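Beta-glucoside kinase (Listeria monocytogenes, PDB 4HTL) catalyses the ATP-dependent phosphorylation of cellobiose to cellobiose-6'-phosphate and may also regulate transcription of the cellobiose-PTS operon. Local coordinates at the interface of chains A and B. Residues are numbered along the deposited sequence; one frame, centred on the assembly and turned at random. Chains: chain A/B, Beta-glucoside kinase.

The three contacts belong to one two-fold symmetric interface between identical chains, which may be the dimer of this ROK-family kinase in solution, although the assembly alone does not prove it. Contact 1 carries the aromatic cluster around B:Tyr230; contact 2, about 16 Å away between C-alpha centres, shows the twin cluster around A:Tyr230 together with the A:Asn231 link. Contact 3 continues along helix 212-236, its centre about 7 Å from that of contact 2 and 17 Å from that of contact 1; contacts 2 and 3 share A:Thr227, A:Phe264 and B:Pro164. The two-fold repeats each contact with the chains exchanged, using the same helix and loop twice.

Contact 1: the interface of chains A and B. Residues chain A 158, 160, 169-170, 173; chain B 230, 263-264.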
loop_
_atom_site.group_PDB
_atom_site.type_symbol
_atom_site.label_atom_id
_atom_site.label_comp_id
_atom_site.label_asym_id
_atom_site.label_seq_id
_atom_site.Cartn_x
_atom_site.Cartn_y
_atom_site.Cartn_z
ATOM N N TYR A 158 -8.077 4.201 -6.911
ATOM C CA TYR A 158 -7.324 3.971 -8.152
ATOM C C TYR A 158 -6.804 2.535 -8.274
ATOM O O TYR A 158 -6.205 2.186 -9.297
ATOM C CB TYR A 158 -6.166 4.962 -8.270
ATOM C CG TYR A 158 -6.580 6.342 -8.712
ATOM C CD1 TYR A 158 -7.187 7.242 -7.843
ATOM C CD2 TYR A 158 -6.406 6.729 -10.031
ATOM C CE1 TYR A 158 -7.565 8.496 -8.294
ATOM C CE2 TYR A 158 -6.774 7.980 -10.470
ATOM C CZ TYR A 158 -7.358 8.852 -9.598
ATOM O OH TYR A 158 -7.710 10.117 -10.047
ATOM N N PHE A 160 -6.878 -1.102 -9.452
ATOM C CA PHE A 160 -7.582 -1.846 -10.508
ATOM C C PHE A 160 -8.449 -2.935 -9.898
ATOM O O PHE A 160 -7.993 -3.795 -9.137
ATOM C CB PHE A 160 -6.559 -2.418 -11.518
ATOM C CG PHE A 160 -5.964 -1.384 -12.456
ATOM C CD1 PHE A 160 -6.754 -0.677 -13.300
ATOM C CD2 PHE A 160 -4.618 -1.141 -12.482
ATOM C CE1 PHE A 160 -6.245 0.294 -14.150
ATOM C CE2 PHE A 160 -4.086 -0.236 -13.343
ATOM C CZ PHE A 160 -4.896 0.506 -14.164
ATOM N N PRO A 169 -7.402 4.338 -18.045
ATOM C CA PRO A 169 -7.245 3.382 -16.962
ATOM C C PRO A 169 -8.249 3.533 -15.834
ATOM O O PRO A 169 -8.627 2.520 -15.226
ATOM C CB PRO A 169 -5.812 3.608 -16.476
ATOM C CG PRO A 169 -5.348 4.835 -17.148
ATOM C CD PRO A 169 -6.139 5.015 -18.377
ATOM N N GLY A 170 -8.703 4.751 -15.581
ATOM C CA GLY A 170 -9.639 5.013 -14.505
ATOM C C GLY A 170 -10.888 4.172 -14.613
ATOM O O GLY A 170 -11.491 3.823 -13.585
ATOM N N THR A 173 -10.817 0.972 -12.533
ATOM C CA THR A 173 -10.488 1.197 -11.113
ATOM C C THR A 173 -11.730 1.231 -10.241
ATOM O O THR A 173 -12.842 1.497 -10.719
ATOM C CB THR A 173 -9.649 2.469 -10.898
ATOM O OG1 THR A 173 -10.461 3.639 -11.108
ATOM C CG2 THR A 173 -8.434 2.471 -11.766
ATOM N N TYR B 230 0.885 0.783 -11.117
ATOM C CA TYR B 230 -0.190 1.805 -11.003
ATOM C C TYR B 230 -0.821 1.706 -9.628
ATOM O O TYR B 230 -0.928 2.687 -8.906
ATOM C CB TYR B 230 -1.192 1.548 -12.088
ATOM C CG TYR B 230 -2.304 2.556 -12.287
ATOM C CD1 TYR B 230 -2.196 3.572 -13.235
ATOM C CD2 TYR B 230 -3.466 2.496 -11.556
ATOM C CE1 TYR B 230 -3.239 4.438 -13.479
ATOM C CE2 TYR B 230 -4.497 3.379 -11.785
ATOM C CZ TYR B 230 -4.381 4.340 -12.765
ATOM O OH TYR B 230 -5.415 5.198 -12.989
ATOM N N SER B 263 0.608 4.336 -21.341
ATOM C CA SER B 263 -0.836 4.111 -21.368
ATOM C C SER B 263 -1.468 4.209 -19.966
ATOM O O SER B 263 -2.701 4.146 -19.843
ATOM C CB SER B 263 -1.158 2.778 -21.963
ATOM O OG SER B 263 -0.742 2.646 -23.308
ATOM N N PHE B 264 -0.628 4.394 -18.940
ATOM C CA PHE B 264 -1.049 4.295 -17.529
ATOM C C PHE B 264 -0.757 5.546 -16.759
ATOM O O PHE B 264 -1.668 6.104 -16.085
ATOM C CB PHE B 264 -0.441 3.043 -16.858
ATOM C CG PHE B 264 -0.945 1.767 -17.456
ATOM C CD1 PHE B 264 -2.075 1.171 -16.958
ATOM C CD2 PHE B 264 -0.278 1.147 -18.515
ATOM C CE1 PHE B 264 -2.570 0.007 -17.512
ATOM C CE2 PHE B 264 -0.773 -0.014 -19.062
ATOM C CZ PHE B 264 -1.921 -0.583 -18.565
#
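B:Tyr230 lays one face of its phenol ring over A:Phe160 in a tilted stack, the ring planes 28° apart and the centroids separated by 4.5 Å. The overlap is displaced: CZ of A:Phe160 lies over the rim of the tyrosine ring rather than its centre, and CE2 of the phenylalanine comes within 3.3 Å of CD2 of B:Tyr230. The tyrosine's edge is met as well. The backbone O of A:Tyr158 sits in the plane of the phenol ring, 3.2 Å from its CE2, and the phenol OH in turn lies at the edge of the A:Tyr158 ring, 3.5 Å from CD2. With CG anti to the backbone N (chi1 -173°), B:Tyr230 projects from its helix into this aromatic nook. A:Pro169 adds an aliphatic wall, its CB 4.0 Å from CE1 of B:Tyr230; its CG and CD also lie in van der Waals contact with the backbone O of B:Ser263, 3.8 Å from CD. B:Phe264 meets the far corner of A:Phe160, CD1 4.0 Å from CZ, beyond the ring plane from B:Tyr230. Further out, A:Thr173 directs its methyl CG2 toward B:Tyr230 and donates from OG1 to the backbone O of A:Gly170 at 2.7 Å. In the fold, B:Tyr230 belongs to the long helix 212-236, B:Ser263 and B:Phe264 to the loop after helix 253-261, and the opposing wall to 3-10 turns 156-158 and 169-172 of chain A and adjoining loops.

Contact 2: the interface of chains A and B. Residues chain A 227, 230-231, 264; chain B 158-160, 164.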
loop_
_atom_site.group_PDB
_atom_site.type_symbol
_atom_site.label_atom_id
_atom_site.label_comp_id
_atom_site.label_asym_id
_atom_site.label_seq_id
_atom_site.Cartn_x
_atom_site.Cartn_y
_atom_site.Cartn_z
ATOM N N THR A 227 -11.828 -7.412 -3.753
ATOM C CA THR A 227 -10.624 -7.302 -4.551
ATOM C C THR A 227 -9.721 -6.228 -3.916
ATOM O O THR A 227 -8.539 -6.456 -3.706
ATOM C CB THR A 227 -10.963 -6.996 -6.015
ATOM O OG1 THR A 227 -11.812 -8.048 -6.513
ATOM C CG2 THR A 227 -9.717 -6.834 -6.892
ATOM N N TYR A 230 -8.420 -7.347 -0.339
ATOM C CA TYR A 230 -7.350 -8.375 -0.462
ATOM C C TYR A 230 -6.044 -7.688 -0.810
ATOM O O TYR A 230 -5.031 -7.878 -0.154
ATOM C CB TYR A 230 -7.761 -9.348 -1.525
ATOM C CG TYR A 230 -6.912 -10.586 -1.727
ATOM C CD1 TYR A 230 -7.240 -11.793 -1.114
ATOM C CD2 TYR A 230 -5.801 -10.570 -2.534
ATOM C CE1 TYR A 230 -6.521 -12.942 -1.362
ATOM C CE2 TYR A 230 -5.069 -11.713 -2.761
ATOM C CZ TYR A 230 -5.449 -12.904 -2.182
ATOM O OH TYR A 230 -4.723 -14.031 -2.426
ATOM N N ASN A 231 -6.091 -6.772 -1.785
ATOM C CA ASN A 231 -4.886 -6.042 -2.125
ATOM C C ASN A 231 -4.329 -5.296 -0.896
ATOM O O ASN A 231 -3.110 -5.299 -0.631
ATOM C CB ASN A 231 -5.140 -4.985 -3.202
ATOM C CG ASN A 231 -5.302 -5.558 -4.622
ATOM O OD1 ASN A 231 -4.904 -6.679 -4.901
ATOM N ND2 ASN A 231 -5.802 -4.696 -5.541
ATOM N N PHE A 264 -11.948 -15.351 -0.182
ATOM C CA PHE A 264 -10.722 -14.550 -0.369
ATOM C C PHE A 264 -9.759 -14.709 0.768
ATOM O O PHE A 264 -8.554 -15.010 0.542
ATOM C CB PHE A 264 -11.066 -13.069 -0.639
ATOM C CG PHE A 264 -11.802 -12.873 -1.927
ATOM C CD1 PHE A 264 -11.110 -12.659 -3.091
ATOM C CD2 PHE A 264 -13.199 -12.888 -1.976
ATOM C CE1 PHE A 264 -11.771 -12.501 -4.294
ATOM C CE2 PHE A 264 -13.852 -12.728 -3.176
ATOM C CZ PHE A 264 -13.141 -12.539 -4.336
ATOM N N TYR B 158 0.745 -10.589 -4.238
ATOM C CA TYR B 158 -0.664 -10.930 -3.994
ATOM C C TYR B 158 -1.634 -9.887 -4.557
ATOM O O TYR B 158 -2.853 -10.078 -4.475
ATOM C CB TYR B 158 -0.917 -11.133 -2.500
ATOM C CG TYR B 158 -0.446 -12.463 -1.971
ATOM C CD1 TYR B 158 0.897 -12.722 -1.721
ATOM C CD2 TYR B 158 -1.354 -13.490 -1.769
ATOM C CE1 TYR B 158 1.290 -13.963 -1.248
ATOM C CE2 TYR B 158 -0.960 -14.717 -1.289
ATOM C CZ TYR B 158 0.362 -14.947 -1.040
ATOM O OH TYR B 158 0.748 -16.183 -0.540
HETATM N N MSE B 159 -1.138 -8.823 -5.195
HETATM C CA MSE B 159 -2.079 -7.910 -5.838
HETATM C C MSE B 159 -2.744 -8.632 -7.011
HETATM O O MSE B 159 -2.114 -9.388 -7.766
HETATM C CB MSE B 159 -1.413 -6.665 -6.394
HETATM C CG MSE B 159 -0.829 -5.679 -5.336
HETATM SE SE MSE B 159 -0.183 -4.074 -6.079
HETATM C CE MSE B 159 1.507 -4.695 -6.658
ATOM N N PHE B 160 -4.033 -8.404 -7.139
ATOM C CA PHE B 160 -4.783 -8.926 -8.292
ATOM C C PHE B 160 -4.351 -8.218 -9.566
ATOM O O PHE B 160 -4.383 -6.988 -9.681
ATOM C CB PHE B 160 -6.302 -8.787 -8.038
ATOM C CG PHE B 160 -6.863 -9.791 -7.047
ATOM C CD1 PHE B 160 -6.789 -11.122 -7.293
ATOM C CD2 PHE B 160 -7.463 -9.385 -5.888
ATOM C CE1 PHE B 160 -7.268 -12.067 -6.396
ATOM C CE2 PHE B 160 -7.989 -10.284 -5.018
ATOM C CZ PHE B 160 -7.873 -11.631 -5.252
ATOM N N PRO B 164 -10.857 -11.305 -9.943
ATOM C CA PRO B 164 -10.670 -12.696 -9.510
ATOM C C PRO B 164 -11.840 -13.542 -9.994
ATOM O O PRO B 164 -12.974 -13.085 -9.971
ATOM C CB PRO B 164 -10.690 -12.622 -7.981
ATOM C CG PRO B 164 -10.943 -11.244 -7.644
ATOM C CD PRO B 164 -10.821 -10.366 -8.815
HETATM O O HOH W 1 -5.559 -4.840 -8.440
#
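Helix 212-236 of chain A meets the loop after 3-10 turn 156-158 of chain B here, with A:Asn231 recognising the backbone of B:Phe160. The side-chain carbonyl oxygen OD1 accepts a hydrogen bond from the B:Phe160 N at 3.0 Å; the donor lies in the carbonyl plane on a lone pair of OD1, and the bond is nearly straight, 163° at the hydrogen. From the other end of the same amide, ND2 is linked at 2.9 Å to water 1, which also reaches the carbonyl O of B:Phe160 at 2.7 Å. One asparagine thus engages the N-H directly and the carbonyl through water, which should fix how its amide is turned. B:Phe160 also stacks against A:Tyr230, the two-fold counterpart of the stack in contact 1. Beside it A:Thr227 presents its methyl CG2, anti to the backbone N, 3.5 Å from CD2 of the phenylalanine. The threonine hydroxyl faces another neighbour: OG1 is 3.4 Å from CD of B:Pro164. That proline covers the centre of a face of B:Phe160, with CG above the ring, and meets A:Phe264 through the same CG, 3.7 Å from CE1. The B:Phe160 ring is thus packed between A:Tyr230 and its own chain's B:Pro164, on opposite sides. In the fold, A:Thr227, A:Tyr230 and A:Asn231 share one helix, A:Phe264 comes from the loop after helix 253-261, B:Tyr158 ends 3-10 helix 156-158, and B:Met159, B:Phe160 and B:Pro164 lie in the loop after it.

Contact 3: the interface of chains A and B. Residues chain A 220, 223, 227, 264; chain B 163-164.
B:Pro164 and B:Arg163 meet helix 212-236 and the nearby A:Phe264 in different ways: the proline packs closely against a threonine hydroxyl and a phenyl ring, the arginine makes looser, water-mediated contact. On the tight side CG of the proline ring points into the angle between A:Thr227 and A:Phe264, which it meets together. Behind this packing, A:Thr227 OG1 donates to the backbone O of A:Thr223 one helical turn earlier at 2.8 Å; the hydroxyl approaches from above the carbonyl plane, 38° out of it. This internal bond probably fixes the threonine's rotation and so keeps OG1 facing the proline. On the looser side B:Arg163 leaves its backbone with CG anti to N (chi1 -180°), bends at chi2, and carries its guanidinium along the helix past A:Thr223, whose methyl CG2 is 3.9 Å from NH2. The group then reaches A:Glu220, its plane only 23° from that of the carboxylate. Their salt bridge is long, 3.7 Å between B:Arg163 NH2 and A:Glu220 OE2. Water 2 joins the same two groups: it is 2.7 Å from OE1 of A:Glu220, while its approach to the arginine's NE is doubtfully short and its link to NH2 weak. Solvent thus takes part in the ionic end, whereas the proline end packs directly against its neighbours. In the fold, A:Glu220, A:Thr223 and A:Thr227 line successive turns of helix 212-236, A:Phe264 comes from the loop after helix 253-261, and the chain B loop also supplies B:Phe160.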
loop_
_atom_site.group_PDB
_atom_site.type_symbol
_atom_site.label_atom_id
_atom_site.label_comp_id
_atom_site.label_asym_id
_atom_site.label_seq_id
_atom_site.Cartn_x
_atom_site.Cartn_y
_atom_site.Cartn_z
ATOM N N GLU A 220 -21.508 -8.247 -7.634
ATOM C CA GLU A 220 -20.348 -7.670 -8.327
ATOM C C GLU A 220 -19.711 -6.551 -7.496
ATOM O O GLU A 220 -18.505 -6.433 -7.464
ATOM C CB GLU A 220 -20.701 -7.188 -9.718
ATOM C CG GLU A 220 -21.145 -8.334 -10.613
ATOM C CD GLU A 220 -20.001 -9.215 -11.079
ATOM O OE1 GLU A 220 -19.087 -8.657 -11.676
ATOM O OE2 GLU A 220 -20.018 -10.440 -10.874
ATOM N N THR A 223 -17.745 -8.133 -4.756
ATOM C CA THR A 223 -16.511 -8.723 -5.316
ATOM C C THR A 223 -15.441 -7.639 -5.538
ATOM O O THR A 223 -14.302 -7.843 -5.223
ATOM C CB THR A 223 -16.786 -9.495 -6.627
ATOM O OG1 THR A 223 -17.605 -10.647 -6.334
ATOM C CG2 THR A 223 -15.449 -9.934 -7.353
ATOM N N THR A 227 -11.828 -7.412 -3.753
ATOM C CA THR A 227 -10.624 -7.302 -4.551
ATOM C C THR A 227 -9.721 -6.228 -3.916
ATOM O O THR A 227 -8.539 -6.456 -3.706
ATOM C CB THR A 227 -10.963 -6.996 -6.015
ATOM O OG1 THR A 227 -11.812 -8.048 -6.513
ATOM C CG2 THR A 227 -9.717 -6.834 -6.892
ATOM N N PHE A 264 -11.948 -15.351 -0.182
ATOM C CA PHE A 264 -10.722 -14.550 -0.369
ATOM C C PHE A 264 -9.759 -14.709 0.768
ATOM O O PHE A 264 -8.554 -15.010 0.542
ATOM C CB PHE A 264 -11.066 -13.069 -0.639
ATOM C CG PHE A 264 -11.802 -12.873 -1.927
ATOM C CD1 PHE A 264 -11.110 -12.659 -3.091
ATOM C CD2 PHE A 264 -13.199 -12.888 -1.976
ATOM C CE1 PHE A 264 -11.771 -12.501 -4.294
ATOM C CE2 PHE A 264 -13.852 -12.728 -3.176
ATOM C CZ PHE A 264 -13.141 -12.539 -4.336
ATOM N N ARG B 163 -9.656 -9.341 -12.578
ATOM C CA ARG B 163 -10.809 -9.610 -11.714
ATOM C C ARG B 163 -10.743 -11.072 -11.251
ATOM O O ARG B 163 -10.602 -11.991 -12.065
ATOM C CB ARG B 163 -12.116 -9.395 -12.428
ATOM C CG ARG B 163 -13.317 -9.669 -11.547
ATOM C CD ARG B 163 -14.482 -10.250 -12.316
ATOM N NE ARG B 163 -15.511 -10.686 -11.363
ATOM C CZ ARG B 163 -15.911 -11.936 -11.136
ATOM N NH1 ARG B 163 -15.440 -12.970 -11.832
ATOM N NH2 ARG B 163 -16.839 -12.142 -10.220
ATOM N N PRO B 164 -10.857 -11.305 -9.943
ATOM C CA PRO B 164 -10.670 -12.696 -9.510
ATOM C C PRO B 164 -11.840 -13.542 -9.994
ATOM O O PRO B 164 -12.974 -13.085 -9.971
ATOM C CB PRO B 164 -10.690 -12.622 -7.981
ATOM C CG PRO B 164 -10.943 -11.244 -7.644
ATOM C CD PRO B 164 -10.821 -10.366 -8.815
HETATM O O HOH W 2 -17.016 -9.288 -10.106
#